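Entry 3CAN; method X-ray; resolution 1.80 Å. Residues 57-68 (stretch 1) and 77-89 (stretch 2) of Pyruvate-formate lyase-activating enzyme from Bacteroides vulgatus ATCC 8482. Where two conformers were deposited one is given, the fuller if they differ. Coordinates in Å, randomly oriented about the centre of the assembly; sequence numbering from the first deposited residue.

Stretch 1, residues 57-68: LLLIDLKSMDST
Stretch 2 77-89: PNELILKNIRRVA

How does the strand lie against the helix? Residues 57-61 form an extended strand and residues 79-89 a regular helix, whose axes approach to 9.4 Å and run nearly antiparallel, at 150°. The register therefore descends the helix as the strand advances: CA of Leu58 lies 8.0 Å from CA of Val88, CA of Ile60 7.1 Å from CA of Ile85, and CA of Leu62 7.4 Å from CA of Ile81. Helical bonds such as Ile85 N to Ile81 O, 3.1 Å, and Val88 N to Asn84 O, 3.0 Å, keep the spacing regular.

Which strand side chains meet the helix? Extended backbone, with phi/psi -103/148 at Leu58 and -133/134 at Ile60, turns both toward it, while Leu57 and Leu59 make no contact. Leu58 (chi1 m, chi2 t) presses CD1 to 3.1 Å from CG2 of Val88 (chi1 t), a very tight apolar contact. Ile60 (m, t) is buried and uses both branches: its CG2 sits 3.5 Å from CG1 of Ile85 (m, t), and its CD1 4.1 Å from CG2 of Val88. Branched aliphatic side chains suit this buried, apolar contact, since they bring no polar group that would need a partner. Asp61 contributes backbone, its O lying 3.5 Å from CG2 of Ile81 (m, p), while its carboxylate leads away and is bonded elsewhere in the structure.

What carries the contact beyond the strand? Leu62 (t, p; phi/psi -123/80) starts sideways, but its end comes nearer, placing CD1 3.7 Å from CD2 of Leu82 (m, t) and 4.0 Å from CD1 of Ile85. At Ser64 (chi1 t), OG accepts from N of Asp66 at 2.9 Å, and O accepts, nearly linearly, from ND2 of buried Asn78 (chi1 p, chi2 2°) at 3.0 Å. Asn78 points toward the loop, supplying amide hydrogens to backbone carbonyls. Selenomethionine Met65 has its CA-to-CB bond pointing away, yet the m, m, m side chain curls back to set SE 3.9 Å from CD2 of Leu82; its O accepts weakly from ND2 of Asn78 at 3.1 Å.

How is the start of the helix fastened? Asp66 (chi1 t) N-caps the next helix, its OD1 accepting a weak bond from N of Thr68 at 2.9 Å. Ser67 (chi1 t) comes closest in backbone, its CA 5.1 Å from CA of Asn78, and its OG donates to OE1 of Glu79 (m, p) at 2.8 Å. A small hydroxyl fits here, with OG also 3.3 Å from CB of Pro77. The two stretches together bury 575 Å².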

ATOM      1  N   LEU A  57      -1.727  11.218   9.259  1.00 15.11           N
ATOM      2  CA  LEU A  57      -1.351  11.396   7.859  1.00 15.50           C
ATOM      3  C   LEU A  57      -2.561  11.230   6.963  1.00 15.39           C
ATOM      4  O   LEU A  57      -3.360  10.306   7.173  1.00 15.01           O
ATOM      5  CB  LEU A  57      -0.326  10.319   7.478  1.00 16.06           C
ATOM      6  CG  LEU A  57       0.202  10.290   6.058  1.00 16.51           C
ATOM      7  CD1 LEU A  57       1.040  11.549   5.785  1.00 19.04           C
ATOM      8  CD2 LEU A  57       1.042   9.013   5.819  1.00 17.35           C
ATOM      9  N   LEU A  58      -2.700  12.108   5.968  1.00 14.64           N
ATOM     10  CA  LEU A  58      -3.719  11.938   4.946  1.00 15.07           C
ATOM     11  C   LEU A  58      -3.078  11.413   3.674  1.00 14.66           C
ATOM     12  O   LEU A  58      -1.921  11.728   3.365  1.00 14.05           O
ATOM     13  CB  LEU A  58      -4.439  13.252   4.631  1.00 15.63           C
ATOM     14  CG  LEU A  58      -5.296  13.936   5.694  1.00 16.36           C
ATOM     15  CD1 LEU A  58      -6.245  14.934   5.047  1.00 16.15           C
ATOM     16  CD2 LEU A  58      -6.055  12.949   6.606  1.00 15.58           C
ATOM     17  N   LEU A  59      -3.844  10.614   2.940  1.00 14.61           N
ATOM     18  CA  LEU A  59      -3.442  10.072   1.648  1.00 15.40           C
ATOM     19  C   LEU A  59      -4.453  10.564   0.633  1.00 15.89           C
ATOM     20  O   LEU A  59      -5.655  10.450   0.854  1.00 15.60           O
ATOM     21  CB  LEU A  59      -3.464   8.537   1.680  1.00 15.99           C
ATOM     22  CG  LEU A  59      -2.749   7.876   2.859  1.00 16.49           C
ATOM     23  CD1 LEU A  59      -3.035   6.380   2.890  1.00 17.60           C
ATOM     24  CD2 LEU A  59      -1.236   8.151   2.794  1.00 17.15           C
ATOM     25  N   ILE A  60      -3.989  11.152  -0.462  1.00 15.24           N
ATOM     26  CA  ILE A  60      -4.912  11.570  -1.518  1.00 15.66           C
ATOM     27  C   ILE A  60      -4.384  11.132  -2.871  1.00 14.90           C
ATOM     28  O   ILE A  60      -3.205  11.341  -3.168  1.00 13.99           O
ATOM     29  CB  ILE A  60      -5.139  13.108  -1.516  1.00 15.81           C
ATOM     30  CG1 ILE A  60      -5.676  13.569  -0.162  1.00 17.22           C
ATOM     31  CG2 ILE A  60      -6.121  13.502  -2.613  1.00 15.84           C
ATOM     32  CD1 ILE A  60      -5.672  15.095   0.063  1.00 17.97           C
ATOM     33  N   ASP A  61      -5.263  10.549  -3.690  1.00 14.71           N
ATOM     34  CA  ASP A  61      -4.932  10.158  -5.058  1.00 15.88           C
ATOM     35  C   ASP A  61      -5.124  11.366  -5.972  1.00 16.17           C
ATOM     36  O   ASP A  61      -6.132  12.066  -5.874  1.00 16.19           O
ATOM     37  CB  ASP A  61      -5.859   9.047  -5.561  1.00 16.99           C
ATOM     38  CG  ASP A  61      -5.610   7.722  -4.899  1.00 19.69           C
ATOM     39  OD1 ASP A  61      -4.648   7.591  -4.126  1.00 20.22           O
ATOM     40  OD2 ASP A  61      -6.405   6.796  -5.156  1.00 23.57           O
ATOM     41  N   LEU A  62      -4.167  11.587  -6.866  1.00 15.77           N
ATOM     42  CA  LEU A  62      -4.302  12.607  -7.903  1.00 15.58           C
ATOM     43  C   LEU A  62      -4.142  11.941  -9.270  1.00 15.47           C
ATOM     44  O   LEU A  62      -3.077  11.969  -9.875  1.00 15.34           O
ATOM     45  CB  LEU A  62      -3.262  13.695  -7.688  1.00 15.60           C
ATOM     46  CG  LEU A  62      -3.326  14.921  -8.588  1.00 16.45           C
ATOM     47  CD1 LEU A  62      -4.712  15.568  -8.473  1.00 18.50           C
ATOM     48  CD2 LEU A  62      -2.216  15.897  -8.217  1.00 17.30           C
ATOM     49  N   LYS A  63      -5.220  11.316  -9.732  0.50 15.66           N
ATOM     50  CA  LYS A  63      -5.178  10.495 -10.945  0.50 15.94           C
ATOM     51  C   LYS A  63      -4.995  11.322 -12.211  0.50 15.65           C
ATOM     52  O   LYS A  63      -4.298  10.898 -13.141  0.50 15.78           O
ATOM     53  CB  LYS A  63      -6.422   9.604 -11.051  0.50 16.31           C
ATOM     54  CG  LYS A  63      -6.237   8.240 -10.393  0.50 17.82           C
ATOM     55  CD  LYS A  63      -7.452   7.332 -10.570  0.50 17.82           C
ATOM     56  CE  LYS A  63      -8.279   7.242  -9.286  0.50 19.95           C
ATOM     57  NZ  LYS A  63      -9.649   6.683  -9.490  0.50 18.77           N
ATOM     58  N   SER A  64      -5.594  12.508 -12.247  1.00 15.47           N
ATOM     59  CA  SER A  64      -5.449  13.381 -13.413  1.00 15.35           C
ATOM     60  C   SER A  64      -5.844  14.797 -13.090  1.00 15.25           C
ATOM     61  O   SER A  64      -6.794  15.022 -12.342  1.00 15.33           O
ATOM     62  CB  SER A  64      -6.321  12.918 -14.590  1.00 14.97           C
ATOM     63  OG  SER A  64      -6.049  13.722 -15.731  1.00 15.34           O
HETATM   64  N   MSE A  65      -5.143  15.744 -13.705  1.00 15.74           N
HETATM   65  CA  MSE A  65      -5.554  17.143 -13.674  1.00 16.52           C
HETATM   66  C   MSE A  65      -6.665  17.422 -14.694  1.00 17.13           C
HETATM   67  O   MSE A  65      -7.319  18.461 -14.632  1.00 17.29           O
HETATM   68  CB  MSE A  65      -4.370  18.048 -13.953  1.00 16.47           C
HETATM   69  CG  MSE A  65      -3.307  18.026 -12.890  1.00 16.66           C
HETATM   70 SE   MSE A  65      -3.916  18.519 -11.089  0.80 19.69          SE
HETATM   71  CE  MSE A  65      -4.379  20.396 -11.412  1.00 19.59           C
ATOM     72  N   ASP A  66      -6.863  16.491 -15.621  1.00 16.96           N
ATOM     73  CA  ASP A  66      -7.945  16.555 -16.607  1.00 17.49           C
ATOM     74  C   ASP A  66      -9.201  15.943 -16.009  1.00 17.80           C
ATOM     75  O   ASP A  66      -9.267  14.729 -15.785  1.00 17.54           O
ATOM     76  CB  ASP A  66      -7.498  15.803 -17.867  1.00 17.29           C
ATOM     77  CG  ASP A  66      -8.479  15.912 -19.018  1.00 17.28           C
ATOM     78  OD1 ASP A  66      -9.695  16.021 -18.802  1.00 17.29           O
ATOM     79  OD2 ASP A  66      -8.002  15.861 -20.167  1.00 19.01           O
ATOM     80  N   SER A  67     -10.198  16.779 -15.710  1.00 18.62           N
ATOM     81  CA  SER A  67     -11.424  16.294 -15.048  1.00 19.08           C
ATOM     82  C   SER A  67     -12.197  15.271 -15.887  1.00 20.00           C
ATOM     83  O   SER A  67     -12.868  14.397 -15.345  1.00 20.07           O
ATOM     84  CB  SER A  67     -12.347  17.448 -14.666  1.00 19.80           C
ATOM     85  OG  SER A  67     -13.293  17.032 -13.694  1.00 20.25           O
ATOM     86  N   THR A  68     -12.078  15.374 -17.205  1.00 19.78           N
ATOM     87  CA  THR A  68     -12.726  14.429 -18.117  1.00 20.27           C
ATOM     88  C   THR A  68     -12.069  13.052 -18.023  1.00 21.17           C
ATOM     89  O   THR A  68     -12.769  12.023 -17.923  1.00 21.91           O
ATOM     90  CB  THR A  68     -12.714  14.969 -19.541  1.00 20.12           C
ATOM     91  OG1 THR A  68     -13.417  16.221 -19.560  1.00 19.55           O
ATOM     92  CG2 THR A  68     -13.394  13.979 -20.515  1.00 19.33           C
ATOM     93  N   PRO A  77     -15.790  13.823 -11.129  1.00 30.60           N
ATOM     94  CA  PRO A  77     -14.856  14.867 -11.564  1.00 28.57           C
ATOM     95  C   PRO A  77     -13.769  15.118 -10.521  1.00 27.44           C
ATOM     96  O   PRO A  77     -13.880  14.644  -9.393  1.00 26.61           O
ATOM     97  CB  PRO A  77     -15.759  16.091 -11.718  1.00 29.33           C
ATOM     98  CG  PRO A  77     -16.869  15.849 -10.748  1.00 30.21           C
ATOM     99  CD  PRO A  77     -17.125  14.376 -10.846  1.00 30.58           C
ATOM    100  N   ASN A  78     -12.726  15.853 -10.890  1.00 26.10           N
ATOM    101  CA  ASN A  78     -11.613  16.090  -9.971  1.00 25.33           C
ATOM    102  C   ASN A  78     -11.717  17.375  -9.149  1.00 24.67           C
ATOM    103  O   ASN A  78     -10.850  17.645  -8.308  1.00 24.35           O
ATOM    104  CB  ASN A  78     -10.258  16.010 -10.699  1.00 24.50           C
ATOM    105  CG  ASN A  78     -10.028  17.156 -11.658  1.00 24.37           C
ATOM    106  OD1 ASN A  78     -10.855  18.076 -11.798  1.00 23.65           O
ATOM    107  ND2 ASN A  78      -8.896  17.110 -12.334  1.00 20.13           N
ATOM    108  N   GLU A  79     -12.772  18.164  -9.362  1.00 23.95           N
ATOM    109  CA  GLU A  79     -12.900  19.444  -8.673  1.00 24.04           C
ATOM    110  C   GLU A  79     -12.792  19.298  -7.140  1.00 23.54           C
ATOM    111  O   GLU A  79     -12.050  20.040  -6.471  1.00 22.21           O
ATOM    112  CB  GLU A  79     -14.204  20.137  -9.088  1.00 24.44           C
ATOM    113  CG  GLU A  79     -14.121  20.871 -10.460  1.00 27.25           C
ATOM    114  CD  GLU A  79     -14.226  19.975 -11.711  1.00 29.43           C
ATOM    115  OE1 GLU A  79     -14.183  18.746 -11.614  1.00 32.21           O
ATOM    116  OE2 GLU A  79     -14.360  20.522 -12.825  1.00 34.32           O
ATOM    117  N   LEU A  80     -13.512  18.320  -6.587  1.00 22.86           N
ATOM    118  CA  LEU A  80     -13.474  18.062  -5.155  1.00 22.88           C
ATOM    119  C   LEU A  80     -12.114  17.552  -4.688  1.00 22.22           C
ATOM    120  O   LEU A  80     -11.653  17.906  -3.607  1.00 22.54           O
ATOM    121  CB  LEU A  80     -14.538  17.025  -4.784  1.00 22.64           C
ATOM    122  CG  LEU A  80     -14.563  16.586  -3.323  1.00 23.19           C
ATOM    123  CD1 LEU A  80     -14.848  17.779  -2.431  1.00 24.61           C
ATOM    124  CD2 LEU A  80     -15.603  15.498  -3.125  1.00 23.43           C
ATOM    125  N   ILE A  81     -11.486  16.701  -5.489  1.00 21.83           N
ATOM    126  CA  ILE A  81     -10.173  16.152  -5.147  1.00 21.97           C
ATOM    127  C   ILE A  81      -9.179  17.307  -4.976  1.00 21.57           C
ATOM    128  O   ILE A  81      -8.437  17.359  -3.999  1.00 20.26           O
ATOM    129  CB  ILE A  81      -9.659  15.146  -6.225  1.00 22.11           C
ATOM    130  CG1 ILE A  81     -10.367  13.798  -6.104  1.00 23.15           C
ATOM    131  CG2 ILE A  81      -8.153  14.887  -6.077  1.00 22.49           C
ATOM    132  CD1 ILE A  81     -11.801  13.806  -6.400  1.00 21.59           C
ATOM    133  N   LEU A  82      -9.200  18.248  -5.916  1.00 21.20           N
ATOM    134  CA  LEU A  82      -8.285  19.381  -5.855  1.00 20.92           C
ATOM    135  C   LEU A  82      -8.583  20.290  -4.663  1.00 20.72           C
ATOM    136  O   LEU A  82      -7.673  20.784  -4.013  1.00 20.35           O
ATOM    137  CB  LEU A  82      -8.320  20.166  -7.168  1.00 21.04           C
ATOM    138  CG  LEU A  82      -7.883  19.361  -8.401  1.00 21.24           C
ATOM    139  CD1 LEU A  82      -7.942  20.227  -9.668  1.00 19.97           C
ATOM    140  CD2 LEU A  82      -6.490  18.777  -8.214  1.00 23.15           C
ATOM    141  N   LYS A  83      -9.857  20.520  -4.392  1.00 20.82           N
ATOM    142  CA  LYS A  83     -10.269  21.291  -3.217  1.00 21.64           C
ATOM    143  C   LYS A  83      -9.755  20.660  -1.922  1.00 21.37           C
ATOM    144  O   LYS A  83      -9.230  21.355  -1.043  1.00 21.86           O
ATOM    145  CB  LYS A  83     -11.796  21.385  -3.182  1.00 21.74           C
ATOM    146  CG  LYS A  83     -12.326  22.194  -2.032  1.00 22.31           C
ATOM    147  CD  LYS A  83     -13.821  22.445  -2.138  0.50 22.21           C
ATOM    148  CE  LYS A  83     -14.158  23.456  -3.228  0.50 23.12           C
ATOM    149  NZ  LYS A  83     -14.369  22.819  -4.555  0.50 23.89           N
ATOM    150  N   ASN A  84      -9.886  19.344  -1.814  1.00 21.60           N
ATOM    151  CA  ASN A  84      -9.439  18.620  -0.612  1.00 22.16           C
ATOM    152  C   ASN A  84      -7.933  18.675  -0.397  1.00 21.68           C
ATOM    153  O   ASN A  84      -7.457  18.793   0.742  1.00 21.64           O
ATOM    154  CB  ASN A  84      -9.879  17.155  -0.672  1.00 22.84           C
ATOM    155  CG  ASN A  84     -11.352  16.972  -0.357  1.00 25.41           C
ATOM    156  OD1 ASN A  84     -12.017  17.906   0.116  1.00 31.48           O
ATOM    157  ND2 ASN A  84     -11.889  15.784  -0.671  1.00 23.50           N
ATOM    158  N   ILE A  85      -7.179  18.573  -1.482  1.00 19.89           N
ATOM    159  CA  ILE A  85      -5.739  18.670  -1.388  1.00 19.32           C
ATOM    160  C   ILE A  85      -5.373  20.067  -0.908  1.00 19.00           C
ATOM    161  O   ILE A  85      -4.545  20.225  -0.012  1.00 19.05           O
ATOM    162  CB  ILE A  85      -5.022  18.343  -2.722  1.00 18.94           C
ATOM    163  CG1 ILE A  85      -5.297  16.890  -3.142  1.00 19.35           C
ATOM    164  CG2 ILE A  85      -3.539  18.607  -2.579  1.00 19.63           C
ATOM    165  CD1 ILE A  85      -4.898  16.569  -4.573  1.00 17.90           C
ATOM    166  N   ARG A  86      -6.011  21.092  -1.480  1.00 19.08           N
ATOM    167  CA  ARG A  86      -5.742  22.455  -1.032  1.00 19.49           C
ATOM    168  C   ARG A  86      -6.096  22.627   0.448  1.00 19.78           C
ATOM    169  O   ARG A  86      -5.349  23.257   1.190  1.00 18.63           O
ATOM    170  CB  ARG A  86      -6.497  23.477  -1.883  1.00 19.56           C
ATOM    171  CG  ARG A  86      -6.151  24.929  -1.564  1.00 19.94           C
ATOM    172  CD  ARG A  86      -6.707  25.869  -2.633  1.00 20.35           C
ATOM    173  NE  ARG A  86      -5.996  25.721  -3.899  1.00 19.68           N
ATOM    174  CZ  ARG A  86      -4.796  26.231  -4.151  1.00 22.22           C
ATOM    175  NH1 ARG A  86      -4.153  26.965  -3.243  1.00 24.93           N
ATOM    176  NH2 ARG A  86      -4.238  26.024  -5.325  1.00 22.24           N
ATOM    177  N   ARG A  87      -7.218  22.050   0.876  1.00 20.11           N
ATOM    178  CA  ARG A  87      -7.639  22.212   2.269  1.00 20.86           C
ATOM    179  C   ARG A  87      -6.633  21.609   3.245  1.00 20.46           C
ATOM    180  O   ARG A  87      -6.310  22.234   4.262  1.00 20.25           O
ATOM    181  CB  ARG A  87      -9.033  21.641   2.521  1.00 21.46           C
ATOM    182  CG  ARG A  87      -9.648  22.237   3.786  1.00 22.74           C
ATOM    183  CD  ARG A  87     -11.047  21.744   4.051  1.00 23.22           C
ATOM    184  NE  ARG A  87     -11.563  22.312   5.302  1.00 24.56           N
ATOM    185  CZ  ARG A  87     -12.125  23.520   5.417  1.00 25.72           C
ATOM    186  NH1 ARG A  87     -12.555  23.936   6.603  1.00 23.83           N
ATOM    187  NH2 ARG A  87     -12.273  24.312   4.357  1.00 26.56           N
ATOM    188  N   VAL A  88      -6.138  20.414   2.942  1.00 19.89           N
ATOM    189  CA  VAL A  88      -5.148  19.771   3.789  0.50 19.80           C
ATOM    190  C   VAL A  88      -3.847  20.581   3.822  1.00 19.42           C
ATOM    191  O   VAL A  88      -3.256  20.787   4.889  1.00 19.12           O
ATOM    192  CB  VAL A  88      -4.902  18.327   3.334  0.50 19.79           C
ATOM    193  CG1 VAL A  88      -3.880  17.643   4.226  0.50 19.38           C
ATOM    194  CG2 VAL A  88      -6.240  17.552   3.331  0.50 19.11           C
ATOM    195  N   ALA A  89      -3.420  21.053   2.657  1.00 19.15           N
ATOM    196  CA  ALA A  89      -2.220  21.884   2.561  1.00 19.49           C
ATOM    197  C   ALA A  89      -2.349  23.166   3.391  1.00 19.65           C
ATOM    198  O   ALA A  89      -1.406  23.562   4.107  1.00 19.03           O
ATOM    199  CB  ALA A  89      -1.935  22.214   1.107  1.00 18.82           C
TER